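Glutamate--cysteine ligase GshA (Methylobacillus flagellatus KT, PDB 3K1T) probably acts as a glutamate–cysteine ligase, joining glutamate to cysteine to give gamma-glutamylcysteine, the precursor of glutathione. Local coordinates at residues A[284-289]-A[320-325]; A[292-297]-A[311-316]; A[93-98]-A[125-130]; A[97-102]-A[172-177]; A[229-234]-A[267-272]. All coordinates share one frame; numbering follows the deposited sequence.

Contact 1 (A[284-289]-A[320-325]); sequences ADAGTY and LKVSEV
The side chain of K321 is laid over the phenol ring of Y289, with CG 3.9 Å from the ring centroid and CD and CE running on toward the hydroxyl end. A bend at the second torsion of the lysine (chi2 -50°) swings CD over the ring, and the two side chains cross obliquely. A286 CB packs close by against the backbone carbonyl of K321, and A284 CB is 4.1 Å from V322 CG1 and CG2. Two strands of a four-stranded antiparallel sheet pair here, where 280-285 ends and 324-329 starts: D285 N donates to E324 O at 2.9 Å, and S323 N to D285 O at the same length. D285 OD1 accepts from G287 N, 59° out of the carboxylate plane, which makes an Asx turn where the chain leaves the strand, and OD1 also has a salt bridge to K208. One water bridges D285 OD2 and E324 OE1, two acid oxygens 4.9 Å apart, while S209 binds the other oxygen of E324.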
# COMPACT_ATOMS: atom_id res chain seq x y z
N ALA A 284 22.00 -29.52 -11.61
CA ALA A 284 22.31 -29.79 -13.02
C ALA A 284 21.19 -29.15 -13.84
O ALA A 284 20.04 -29.60 -13.75
CB ALA A 284 22.37 -31.30 -13.28
N ASP A 285 21.50 -28.10 -14.59
CA ASP A 285 20.51 -27.36 -15.39
C ASP A 285 20.44 -27.89 -16.83
O ASP A 285 21.41 -27.78 -17.56
CB ASP A 285 20.86 -25.89 -15.45
CG ASP A 285 19.85 -25.07 -16.31
OD1 ASP A 285 18.69 -25.49 -16.46
OD2 ASP A 285 20.25 -24.01 -16.81
N ALA A 286 19.31 -28.49 -17.19
CA ALA A 286 19.07 -29.00 -18.53
C ALA A 286 18.04 -28.13 -19.28
O ALA A 286 17.35 -28.59 -20.18
CB ALA A 286 18.66 -30.47 -18.50
N GLY A 287 17.97 -26.85 -18.95
CA GLY A 287 17.16 -25.92 -19.75
C GLY A 287 15.69 -26.30 -19.73
O GLY A 287 15.12 -26.52 -18.67
N THR A 288 15.09 -26.41 -20.92
CA THR A 288 13.67 -26.78 -21.04
C THR A 288 13.38 -28.17 -20.49
O THR A 288 12.24 -28.47 -20.16
CB THR A 288 13.18 -26.73 -22.52
OG1 THR A 288 13.96 -27.64 -23.35
CG2 THR A 288 13.28 -25.30 -23.06
N TYR A 289 14.41 -29.03 -20.43
CA TYR A 289 14.23 -30.42 -20.01
C TYR A 289 14.08 -30.57 -18.49
O TYR A 289 13.62 -31.61 -18.02
CB TYR A 289 15.41 -31.29 -20.50
CG TYR A 289 15.43 -31.42 -22.02
CD1 TYR A 289 14.74 -32.46 -22.65
CD2 TYR A 289 16.12 -30.52 -22.81
CE1 TYR A 289 14.76 -32.60 -24.06
CE2 TYR A 289 16.12 -30.61 -24.23
CZ TYR A 289 15.43 -31.65 -24.85
OH TYR A 289 15.46 -31.79 -26.24
N LEU A 320 22.97 -35.63 -22.92
CA LEU A 320 23.74 -34.37 -22.90
C LEU A 320 22.89 -33.11 -23.04
O LEU A 320 23.20 -32.20 -23.84
CB LEU A 320 24.85 -34.39 -23.95
CG LEU A 320 25.70 -35.67 -23.98
CD1 LEU A 320 26.75 -35.59 -25.13
CD2 LEU A 320 26.35 -35.96 -22.60
N LYS A 321 21.83 -33.02 -22.24
CA LYS A 321 21.02 -31.82 -22.21
C LYS A 321 21.45 -30.86 -21.09
O LYS A 321 21.05 -29.71 -21.08
CB LYS A 321 19.54 -32.19 -22.06
CG LYS A 321 19.01 -33.09 -23.16
CD LYS A 321 19.32 -32.58 -24.57
CE LYS A 321 18.71 -33.53 -25.62
NZ LYS A 321 19.11 -33.20 -27.02
N VAL A 322 22.28 -31.33 -20.17
CA VAL A 322 22.77 -30.47 -19.09
C VAL A 322 23.78 -29.49 -19.67
O VAL A 322 24.79 -29.90 -20.26
CB VAL A 322 23.41 -31.29 -17.97
CG1 VAL A 322 24.03 -30.35 -16.92
CG2 VAL A 322 22.36 -32.20 -17.31
N SER A 323 23.51 -28.20 -19.51
CA SER A 323 24.37 -27.16 -20.07
C SER A 323 25.23 -26.42 -19.02
O SER A 323 26.17 -25.70 -19.38
CB SER A 323 23.55 -26.17 -20.86
OG SER A 323 22.66 -25.46 -20.00
N GLU A 324 24.91 -26.61 -17.75
CA GLU A 324 25.62 -25.93 -16.68
C GLU A 324 25.33 -26.70 -15.41
O GLU A 324 24.23 -27.22 -15.24
CB GLU A 324 25.15 -24.48 -16.48
CG GLU A 324 26.00 -23.68 -15.45
CD GLU A 324 25.59 -22.18 -15.32
OE1 GLU A 324 24.37 -21.86 -15.23
OE2 GLU A 324 26.51 -21.34 -15.30
N VAL A 325 26.32 -26.76 -14.54
CA VAL A 325 26.14 -27.32 -13.19
C VAL A 325 26.50 -26.21 -12.22
O VAL A 325 27.59 -25.64 -12.31
CB VAL A 325 27.01 -28.57 -12.93
CG1 VAL A 325 26.84 -29.08 -11.50
CG2 VAL A 325 26.73 -29.71 -13.97
O HOH W 1 22.28 -22.43 -16.86

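Contact 2 (A[292-297]-A[311-316]); sequences GIMTVK and NKMSVV
M294 CG sits between its backbone N and carbonyl carbon (chi1 64°), which sets it against the selenium of M313, whose chain is bent at chi2 (-48°) and chi3 (-77°). The two selenomethionines cross at about a right angle, with M294 CG 3.8 Å from M313 SE and M294 SE 3.9 Å from M313 CG. M313 SE also lies 3.8 Å from G292 C, so it rests on the strand backbone as well. Through this packing the last turn of helix 307-314 covers strand 291-296, an outer strand, within this chain, of the four-stranded antiparallel sheet, and M313 reaches on to V282 of the next strand. G292 lets the helix end come close: its CA is 3.4 Å from K312 O, where a side chain would clash. V315, the first residue past the helix and in positive phi, brings CG2 to 3.4 Å from G292 N. At the more exposed margin, K312 NZ donates to I293 O at 2.8 Å.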
# COMPACT_ATOMS: atom_id res chain seq x y z
N GLY A 292 18.13 -31.25 -12.25
CA GLY A 292 18.33 -32.34 -11.30
C GLY A 292 19.12 -31.77 -10.11
O GLY A 292 20.05 -30.99 -10.32
N ILE A 293 18.72 -32.15 -8.90
CA ILE A 293 19.32 -31.59 -7.68
C ILE A 293 19.72 -32.70 -6.71
O ILE A 293 18.98 -33.67 -6.50
CB ILE A 293 18.35 -30.63 -6.97
CG1 ILE A 293 17.95 -29.47 -7.89
CG2 ILE A 293 18.96 -30.09 -5.66
CD1 ILE A 293 16.66 -28.79 -7.45
N MSE A 294 20.90 -32.56 -6.11
CA MSE A 294 21.33 -33.45 -5.01
C MSE A 294 22.15 -32.63 -4.03
O MSE A 294 22.73 -31.60 -4.40
CB MSE A 294 22.15 -34.64 -5.52
CG MSE A 294 23.45 -34.30 -6.17
SE MSE A 294 24.44 -35.85 -6.89
CE MSE A 294 24.96 -36.77 -5.20
N THR A 295 22.25 -33.10 -2.78
CA THR A 295 23.10 -32.44 -1.78
C THR A 295 24.25 -33.37 -1.46
O THR A 295 24.09 -34.58 -1.44
CB THR A 295 22.35 -32.04 -0.47
OG1 THR A 295 21.69 -33.18 0.07
CG2 THR A 295 21.30 -30.92 -0.75
N VAL A 296 25.41 -32.78 -1.19
CA VAL A 296 26.61 -33.52 -0.87
C VAL A 296 27.31 -32.91 0.33
O VAL A 296 27.21 -31.71 0.58
CB VAL A 296 27.59 -33.60 -2.09
CG1 VAL A 296 26.95 -34.34 -3.28
CG2 VAL A 296 28.10 -32.25 -2.50
N LYS A 297 28.02 -33.76 1.07
CA LYS A 297 28.86 -33.32 2.19
C LYS A 297 30.34 -33.60 1.96
O LYS A 297 31.16 -33.24 2.77
CB LYS A 297 28.39 -33.98 3.48
CG LYS A 297 27.02 -33.44 3.96
CD LYS A 297 26.57 -34.14 5.21
CE LYS A 297 25.48 -33.35 5.94
NZ LYS A 297 25.04 -33.99 7.25
N ASN A 311 20.71 -40.91 -13.42
CA ASN A 311 19.47 -40.52 -14.11
C ASN A 311 18.91 -39.19 -13.64
O ASN A 311 18.43 -38.39 -14.46
CB ASN A 311 18.38 -41.59 -13.94
CG ASN A 311 18.72 -42.89 -14.67
OD1 ASN A 311 19.47 -42.88 -15.64
ND2 ASN A 311 18.15 -44.01 -14.21
N LYS A 312 18.95 -38.96 -12.33
CA LYS A 312 18.48 -37.70 -11.79
C LYS A 312 19.30 -36.50 -12.28
O LYS A 312 18.77 -35.46 -12.69
CB LYS A 312 18.50 -37.73 -10.24
CG LYS A 312 18.04 -36.43 -9.61
CD LYS A 312 17.78 -36.54 -8.08
CE LYS A 312 19.03 -36.86 -7.31
NZ LYS A 312 18.92 -36.41 -5.87
N MSE A 313 20.62 -36.63 -12.19
CA MSE A 313 21.51 -35.53 -12.56
C MSE A 313 21.58 -35.31 -14.10
O MSE A 313 21.83 -34.20 -14.54
CB MSE A 313 22.90 -35.77 -11.98
CG MSE A 313 22.86 -35.85 -10.45
SE MSE A 313 21.86 -34.38 -9.59
CE MSE A 313 23.38 -33.29 -9.94
N SER A 314 21.32 -36.36 -14.89
CA SER A 314 21.17 -36.21 -16.35
C SER A 314 19.85 -35.55 -16.72
O SER A 314 19.70 -35.04 -17.83
CB SER A 314 21.21 -37.58 -17.04
OG SER A 314 22.46 -38.22 -16.87
N VAL A 315 18.88 -35.62 -15.79
CA VAL A 315 17.57 -34.95 -15.88
C VAL A 315 16.62 -35.72 -16.78
O VAL A 315 15.49 -36.00 -16.36
CB VAL A 315 17.60 -33.45 -16.27
CG1 VAL A 315 16.16 -32.83 -16.22
CG2 VAL A 315 18.54 -32.63 -15.37
N VAL A 316 17.03 -36.05 -17.99
CA VAL A 316 16.21 -36.80 -18.91
C VAL A 316 17.03 -37.92 -19.56
O VAL A 316 18.27 -37.95 -19.53
CB VAL A 316 15.57 -35.87 -20.00
CG1 VAL A 316 14.47 -34.91 -19.40
CG2 VAL A 316 16.66 -35.06 -20.73

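Contact 3 (A[93-98]-A[125-130]); sequences PDARRL and AGLEVR
L98 N donates to E128 O at 2.8 Å, the shortest direct polar bond between 93-98 and 125-130. The ladder continues on both sides, with E128 N giving to R96 O at 3.1 Å and R130 N to L98 O at a longer 3.3 Å. This parallel pairing closes the beta-alpha-beta unit made of strand 97-102, helix 109-124 and strand 128-133. G126 ends the helix in a Schellman motif, and a water lies within hydrogen-bonding distance of both its O and R96 O just ahead of the two strands. L127 then turns its branch back toward the first strand, CD1 touching L98 CD2 at 3.7 Å and CD2 lying 3.7 Å from A95 O and 4.1 Å from A95 CB. An alanine in place of L127 would probably open a gap between L98, A95 and V88 of helix 77-91, leaving the L98 branch less firmly packed. On the face that carries R97 and E128, these two side chains lie side by side, R97 CG 3.7 Å from E128 OE1. Their charged ends stay apart, R97 NH1 and E128 OE1 being 4.7 Å from each other, and R97 NE bonds instead to D170 O. The attraction between them is therefore likely to be a diffuse one, and direct bonding between the strands rests on the backbone, with L127 packing on L98 beside it.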
# COMPACT_ATOMS: atom_id res chain seq x y z
N PRO A 93 -0.32 0.79 -16.83
CA PRO A 93 -1.10 1.87 -16.23
C PRO A 93 -2.47 2.08 -16.80
O PRO A 93 -3.35 2.57 -16.07
CB PRO A 93 -0.22 3.13 -16.46
CG PRO A 93 0.81 2.74 -17.44
CD PRO A 93 1.01 1.25 -17.25
N ASP A 94 -2.66 1.74 -18.07
CA ASP A 94 -3.89 2.05 -18.76
C ASP A 94 -4.79 0.82 -18.92
O ASP A 94 -5.87 0.92 -19.53
CB ASP A 94 -3.53 2.61 -20.13
CG ASP A 94 -2.68 3.88 -20.02
OD1 ASP A 94 -3.07 4.77 -19.21
OD2 ASP A 94 -1.63 3.96 -20.72
N ALA A 95 -4.35 -0.30 -18.36
CA ALA A 95 -5.07 -1.56 -18.46
C ALA A 95 -6.47 -1.48 -17.85
O ALA A 95 -6.67 -0.92 -16.79
CB ALA A 95 -4.27 -2.71 -17.81
N ARG A 96 -7.44 -1.96 -18.59
CA ARG A 96 -8.77 -2.21 -18.05
C ARG A 96 -8.93 -3.70 -17.76
O ARG A 96 -9.61 -4.07 -16.81
CB ARG A 96 -9.85 -1.83 -19.07
CG ARG A 96 -9.96 -0.37 -19.39
CD ARG A 96 -11.06 -0.16 -20.42
NE ARG A 96 -11.49 1.24 -20.54
CZ ARG A 96 -10.91 2.15 -21.32
NH1 ARG A 96 -9.83 1.85 -22.05
NH2 ARG A 96 -11.39 3.39 -21.36
N ARG A 97 -8.37 -4.53 -18.64
CA ARG A 97 -8.58 -5.98 -18.64
C ARG A 97 -7.24 -6.71 -18.53
O ARG A 97 -6.25 -6.27 -19.10
CB ARG A 97 -9.28 -6.40 -19.94
CG ARG A 97 -10.72 -5.91 -20.07
CD ARG A 97 -11.31 -6.21 -21.43
NE ARG A 97 -10.77 -5.33 -22.47
CZ ARG A 97 -11.15 -4.06 -22.69
NH1 ARG A 97 -12.08 -3.48 -21.94
NH2 ARG A 97 -10.57 -3.36 -23.66
N LEU A 98 -7.22 -7.83 -17.82
CA LEU A 98 -6.01 -8.63 -17.68
C LEU A 98 -6.32 -10.09 -17.91
O LEU A 98 -7.25 -10.63 -17.29
CB LEU A 98 -5.45 -8.42 -16.28
CG LEU A 98 -4.07 -8.97 -16.00
CD1 LEU A 98 -2.98 -8.29 -16.83
CD2 LEU A 98 -3.77 -8.79 -14.45
N ALA A 125 -8.20 -4.83 -7.19
CA ALA A 125 -7.36 -3.76 -7.71
C ALA A 125 -8.00 -3.03 -8.87
O ALA A 125 -7.46 -2.05 -9.36
CB ALA A 125 -5.91 -4.29 -8.08
N GLY A 126 -9.18 -3.47 -9.28
CA GLY A 126 -9.97 -2.77 -10.28
C GLY A 126 -9.79 -3.24 -11.72
O GLY A 126 -10.08 -2.51 -12.64
N LEU A 127 -9.24 -4.44 -11.89
CA LEU A 127 -9.12 -5.03 -13.22
C LEU A 127 -10.26 -6.02 -13.50
O LEU A 127 -10.76 -6.68 -12.60
CB LEU A 127 -7.78 -5.72 -13.33
CG LEU A 127 -6.56 -4.81 -13.32
CD1 LEU A 127 -5.32 -5.68 -13.11
CD2 LEU A 127 -6.47 -3.97 -14.64
N GLU A 128 -10.69 -6.09 -14.76
CA GLU A 128 -11.53 -7.19 -15.23
C GLU A 128 -10.57 -8.31 -15.59
O GLU A 128 -9.68 -8.11 -16.42
CB GLU A 128 -12.37 -6.69 -16.42
CG GLU A 128 -13.35 -7.67 -16.97
CD GLU A 128 -14.02 -7.17 -18.29
OE1 GLU A 128 -14.09 -5.91 -18.48
OE2 GLU A 128 -14.42 -8.04 -19.11
N VAL A 129 -10.71 -9.47 -14.95
CA VAL A 129 -9.69 -10.54 -15.07
C VAL A 129 -10.39 -11.81 -15.55
O VAL A 129 -11.47 -12.12 -15.06
CB VAL A 129 -9.04 -10.86 -13.71
CG1 VAL A 129 -7.98 -12.00 -13.83
CG2 VAL A 129 -8.44 -9.59 -13.10
N ARG A 130 -9.79 -12.51 -16.50
CA ARG A 130 -10.25 -13.83 -16.95
C ARG A 130 -9.04 -14.74 -17.01
O ARG A 130 -7.90 -14.28 -17.19
CB ARG A 130 -10.91 -13.71 -18.34
CG ARG A 130 -12.20 -12.85 -18.36
CD ARG A 130 -13.43 -13.69 -18.05
NE ARG A 130 -13.84 -14.44 -19.25
CZ ARG A 130 -14.44 -13.89 -20.31
NH1 ARG A 130 -14.80 -12.61 -20.31
NH2 ARG A 130 -14.72 -14.64 -21.37
O HOH W 2 -8.09 -0.56 -14.56
O HOH W 3 -10.63 -1.91 -15.28

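Contact 4 (A[97-102]-A[172-177]); sequences RLLLIP and CAILLN
L175 N donates to L99 O at 2.8 Å, in the middle of a run of backbone bonds. L99 N gives to A173 O, I101 N bonds L175 O, and N177 N bonds I101 O. Toward the start of the pairing the ladder loosens, and A173 N is buried there with no partner in the model. Strands 97-102 and 173-177 thus run parallel, their axes 4.7 Å apart at 27°, as neighbours inside the mixed sheet, where strand 128-133 takes the other edge of 97-102. Apolar packing occupies both faces. On the one with L98, L100 and L175, the side chains of L100 and L175 lie alongside and point the same way, CD1 of L100, in one of its two conformers, being 3.7 Å from CD2 of L175. L98 lies at a slant to L175, CD2 on its CB at 4.1 Å, with L98 CD1 3.5 Å from A173 O, and helix 109-124 packs on L100 and L175. On the opposite face, I101 CD1 presses on I174 CG2 at a tight 3.5 Å, with L164 beside both. Among the polar side chains, the amide of N177 turns to Y111, N114, Y45 and P66.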
# COMPACT_ATOMS: atom_id res chain seq x y z
N ARG A 97 -8.37 -4.53 -18.64
CA ARG A 97 -8.58 -5.98 -18.64
C ARG A 97 -7.24 -6.71 -18.53
O ARG A 97 -6.25 -6.27 -19.10
CB ARG A 97 -9.28 -6.40 -19.94
CG ARG A 97 -10.72 -5.91 -20.07
CD ARG A 97 -11.31 -6.21 -21.43
NE ARG A 97 -10.77 -5.33 -22.47
CZ ARG A 97 -11.15 -4.06 -22.69
NH1 ARG A 97 -12.08 -3.48 -21.94
NH2 ARG A 97 -10.57 -3.36 -23.66
N LEU A 98 -7.22 -7.83 -17.82
CA LEU A 98 -6.01 -8.63 -17.68
C LEU A 98 -6.32 -10.09 -17.91
O LEU A 98 -7.25 -10.63 -17.29
CB LEU A 98 -5.45 -8.42 -16.28
CG LEU A 98 -4.07 -8.97 -16.00
CD1 LEU A 98 -2.98 -8.29 -16.83
CD2 LEU A 98 -3.77 -8.79 -14.45
N LEU A 99 -5.58 -10.72 -18.82
CA LEU A 99 -5.66 -12.15 -19.04
C LEU A 99 -4.61 -12.80 -18.16
O LEU A 99 -3.43 -12.45 -18.25
CB LEU A 99 -5.38 -12.50 -20.53
CG LEU A 99 -5.50 -13.97 -20.94
CD1 LEU A 99 -6.95 -14.42 -20.93
CD2 LEU A 99 -4.88 -14.22 -22.35
N LEU A 100 -5.05 -13.73 -17.31
CA LEU A 100 -4.17 -14.47 -16.41
C LEU A 100 -3.96 -15.88 -16.96
O LEU A 100 -4.91 -16.64 -17.12
CB LEU A 100 -4.77 -14.55 -15.00
CG LEU A 100 -3.97 -15.33 -13.92
CD1 LEU A 100 -2.65 -14.62 -13.57
CD2 LEU A 100 -4.84 -15.52 -12.63
N ILE A 101 -2.71 -16.22 -17.26
CA ILE A 101 -2.36 -17.57 -17.71
C ILE A 101 -1.78 -18.40 -16.54
O ILE A 101 -0.71 -18.11 -16.04
CB ILE A 101 -1.35 -17.54 -18.91
CG1 ILE A 101 -1.96 -16.70 -20.06
CG2 ILE A 101 -1.02 -18.97 -19.35
CD1 ILE A 101 -1.12 -16.61 -21.31
N PRO A 102 -2.48 -19.45 -16.13
CA PRO A 102 -2.05 -20.29 -15.00
C PRO A 102 -1.09 -21.38 -15.44
O PRO A 102 -0.95 -21.63 -16.65
CB PRO A 102 -3.36 -20.89 -14.52
CG PRO A 102 -4.13 -21.08 -15.80
CD PRO A 102 -3.75 -19.92 -16.69
N CYS A 172 -5.53 -6.05 -22.50
CA CYS A 172 -4.53 -5.08 -22.71
C CYS A 172 -3.11 -5.78 -22.48
O CYS A 172 -2.13 -5.64 -23.23
CB CYS A 172 -4.95 -3.91 -21.72
SG CYS A 172 -6.95 -3.44 -21.56
N ALA A 173 -3.04 -6.56 -21.41
CA ALA A 173 -1.82 -7.22 -21.01
C ALA A 173 -2.12 -8.63 -20.54
O ALA A 173 -3.28 -8.99 -20.29
CB ALA A 173 -1.16 -6.41 -19.88
N ILE A 174 -1.07 -9.41 -20.38
CA ILE A 174 -1.15 -10.82 -20.04
C ILE A 174 -0.25 -11.08 -18.84
O ILE A 174 0.95 -10.86 -18.93
CB ILE A 174 -0.69 -11.69 -21.21
CG1 ILE A 174 -1.58 -11.43 -22.44
CG2 ILE A 174 -0.67 -13.20 -20.84
CD1 ILE A 174 -0.93 -11.89 -23.75
N LEU A 175 -0.82 -11.56 -17.74
CA LEU A 175 -0.05 -11.89 -16.55
C LEU A 175 0.21 -13.37 -16.51
O LEU A 175 -0.71 -14.19 -16.52
CB LEU A 175 -0.79 -11.45 -15.27
CG LEU A 175 -0.09 -11.75 -13.94
CD1 LEU A 175 1.25 -10.98 -13.84
CD2 LEU A 175 -1.00 -11.40 -12.70
N LEU A 176 1.49 -13.73 -16.52
CA LEU A 176 1.89 -15.11 -16.36
C LEU A 176 1.92 -15.56 -14.90
O LEU A 176 2.65 -14.98 -14.08
CB LEU A 176 3.28 -15.33 -16.96
CG LEU A 176 3.44 -15.01 -18.43
CD1 LEU A 176 4.94 -15.00 -18.80
CD2 LEU A 176 2.62 -16.03 -19.27
N ASN A 177 1.16 -16.60 -14.58
CA ASN A 177 1.33 -17.35 -13.34
C ASN A 177 1.84 -18.77 -13.66
O ASN A 177 1.61 -19.71 -12.92
CB ASN A 177 0.04 -17.38 -12.52
CG ASN A 177 0.26 -17.75 -11.08
OD1 ASN A 177 -0.24 -18.78 -10.61
ND2 ASN A 177 1.03 -16.92 -10.37

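Contact 5 (A[229-234]-A[267-272]); sequences DPWLLN and RKYAEY
The loop 229-234 makes a short 3-10 turn that starts with an Asx turn, D229 OD1 accepting from W231 N at 3.0 Å, and it faces residues 267-272 of helix 251-272. D229 OD2 takes two donors: K268 NZ at 2.6 Å on the syn side, 27° out of the carboxylate plane, and Y272 OH at 2.7 Å through the anti lone pair. K268 NZ also forms a salt bridge to E271 OE1. The aliphatic part of K268 runs over the indole, CB 3.5 Å from the centroid of the six-membered ring, while Y269 CE1 meets the ring edge 3.8 Å from W231 CZ2. An alanine in place of W231 would probably leave the K268 chain without its flat support and E329, which bonds NE1, without that donor. L232 CD2 lies over the Y272 ring. With its methylenes laid on the indole and its ammonium shared between two acids, K268 is likely to ease the repulsion between D229 and E271, whose nearest oxygens, OD2 and OE2, are 4.2 Å apart.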
# COMPACT_ATOMS: atom_id res chain seq x y z
N ASP A 229 29.47 -8.45 7.34
CA ASP A 229 30.13 -9.49 6.55
C ASP A 229 29.12 -9.95 5.46
O ASP A 229 28.06 -10.44 5.81
CB ASP A 229 30.48 -10.68 7.48
CG ASP A 229 31.18 -11.84 6.77
OD1 ASP A 229 31.30 -11.80 5.53
OD2 ASP A 229 31.61 -12.81 7.45
N PRO A 230 29.42 -9.78 4.16
CA PRO A 230 28.46 -10.19 3.13
C PRO A 230 28.07 -11.65 3.18
O PRO A 230 27.00 -12.00 2.69
CB PRO A 230 29.20 -9.87 1.82
CG PRO A 230 30.63 -9.80 2.18
CD PRO A 230 30.66 -9.24 3.56
N TRP A 231 28.95 -12.50 3.74
CA TRP A 231 28.68 -13.94 3.87
C TRP A 231 27.45 -14.22 4.74
O TRP A 231 26.76 -15.22 4.53
CB TRP A 231 29.91 -14.71 4.38
CG TRP A 231 29.69 -16.20 4.44
CD1 TRP A 231 29.75 -17.07 3.39
CD2 TRP A 231 29.35 -16.99 5.58
NE1 TRP A 231 29.49 -18.34 3.80
CE2 TRP A 231 29.22 -18.33 5.14
CE3 TRP A 231 29.12 -16.70 6.93
CZ2 TRP A 231 28.87 -19.37 5.99
CZ3 TRP A 231 28.76 -17.73 7.79
CH2 TRP A 231 28.66 -19.05 7.33
N LEU A 232 27.11 -13.30 5.64
CA LEU A 232 25.92 -13.49 6.49
C LEU A 232 24.60 -13.44 5.69
O LEU A 232 23.57 -13.90 6.18
CB LEU A 232 25.90 -12.48 7.63
CG LEU A 232 27.07 -12.60 8.63
CD1 LEU A 232 26.87 -11.54 9.80
CD2 LEU A 232 27.32 -14.02 9.13
N LEU A 233 24.66 -12.89 4.47
CA LEU A 233 23.50 -12.71 3.62
C LEU A 233 23.55 -13.55 2.33
O LEU A 233 22.61 -13.53 1.55
CB LEU A 233 23.43 -11.24 3.19
CG LEU A 233 23.19 -10.16 4.22
CD1 LEU A 233 23.43 -8.78 3.62
CD2 LEU A 233 21.76 -10.32 4.74
N ASN A 234 24.67 -14.22 2.05
CA ASN A 234 24.91 -14.72 0.71
C ASN A 234 25.64 -16.07 0.69
O ASN A 234 26.77 -16.15 1.16
CB ASN A 234 25.72 -13.67 -0.06
CG ASN A 234 25.78 -13.94 -1.56
OD1 ASN A 234 25.12 -14.86 -2.08
ND2 ASN A 234 26.59 -13.17 -2.25
N ARG A 267 35.91 -22.53 6.35
CA ARG A 267 36.58 -21.35 6.91
C ARG A 267 35.61 -20.44 7.64
O ARG A 267 35.89 -19.94 8.75
CB ARG A 267 37.26 -20.51 5.83
CG ARG A 267 38.55 -21.05 5.33
CD ARG A 267 39.20 -20.05 4.39
NE ARG A 267 39.45 -18.77 5.05
CZ ARG A 267 39.97 -17.71 4.45
NH1 ARG A 267 40.30 -17.76 3.16
NH2 ARG A 267 40.15 -16.60 5.12
N LYS A 268 34.45 -20.20 7.00
CA LYS A 268 33.43 -19.38 7.64
C LYS A 268 32.81 -20.03 8.87
O LYS A 268 32.55 -19.34 9.88
CB LYS A 268 32.37 -18.91 6.61
CG LYS A 268 32.83 -17.77 5.73
CD LYS A 268 32.87 -16.46 6.50
CE LYS A 268 33.53 -15.32 5.79
NZ LYS A 268 33.70 -14.11 6.66
N TYR A 269 32.60 -21.35 8.82
CA TYR A 269 32.03 -22.08 9.96
C TYR A 269 32.99 -22.00 11.16
O TYR A 269 32.55 -21.80 12.29
CB TYR A 269 31.68 -23.53 9.57
CG TYR A 269 30.36 -23.71 8.81
CD1 TYR A 269 29.72 -22.66 8.17
CD2 TYR A 269 29.74 -24.94 8.75
CE1 TYR A 269 28.52 -22.85 7.48
CE2 TYR A 269 28.56 -25.14 8.09
CZ TYR A 269 27.94 -24.08 7.46
OH TYR A 269 26.75 -24.27 6.77
N ALA A 270 34.30 -22.06 10.88
CA ALA A 270 35.32 -21.91 11.94
C ALA A 270 35.29 -20.49 12.53
O ALA A 270 35.27 -20.32 13.77
CB ALA A 270 36.72 -22.28 11.41
N GLU A 271 35.23 -19.49 11.66
CA GLU A 271 35.16 -18.10 12.08
C GLU A 271 33.99 -17.88 13.06
O GLU A 271 34.15 -17.17 14.05
CB GLU A 271 35.00 -17.19 10.87
CG GLU A 271 34.89 -15.69 11.22
CD GLU A 271 34.83 -14.77 10.02
OE1 GLU A 271 34.98 -15.24 8.87
OE2 GLU A 271 34.66 -13.54 10.23
N TYR A 272 32.84 -18.46 12.77
CA TYR A 272 31.64 -18.20 13.54
C TYR A 272 31.28 -19.29 14.58
O TYR A 272 30.27 -19.19 15.23
CB TYR A 272 30.48 -17.92 12.57
CG TYR A 272 30.62 -16.57 11.90
CD1 TYR A 272 30.45 -15.38 12.63
CD2 TYR A 272 30.94 -16.46 10.56
CE1 TYR A 272 30.56 -14.12 12.02
CE2 TYR A 272 31.02 -15.22 9.93
CZ TYR A 272 30.85 -14.05 10.68
OH TYR A 272 30.97 -12.84 10.05
O HOH W 4 33.23 -12.39 3.97
O HOH W 5 34.74 -11.66 8.24

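Contacts 1 and 2 share one four-stranded antiparallel sheet and touch directly, A284 N meeting G292 O; contact 2 is nested within the loop that contact 1 closes. Contacts 3 and 4 flank strand 97-102 of the mixed sheet and have R97 and L98 in common. Contact 4 is buried and largely aliphatic, whereas contact 3, farther from the chain centre, adds charged side chains and waters and lies within reach of the second subunit. Contact 1 is mostly buried, with an exposed tyrosine at its margin. Contacts 2 and 5 are partly buried, contact 2 with the exposed K312 at its edge. Contact 5 joins a loop to a helix through salt bridges and aromatic packing, without backbone pairing.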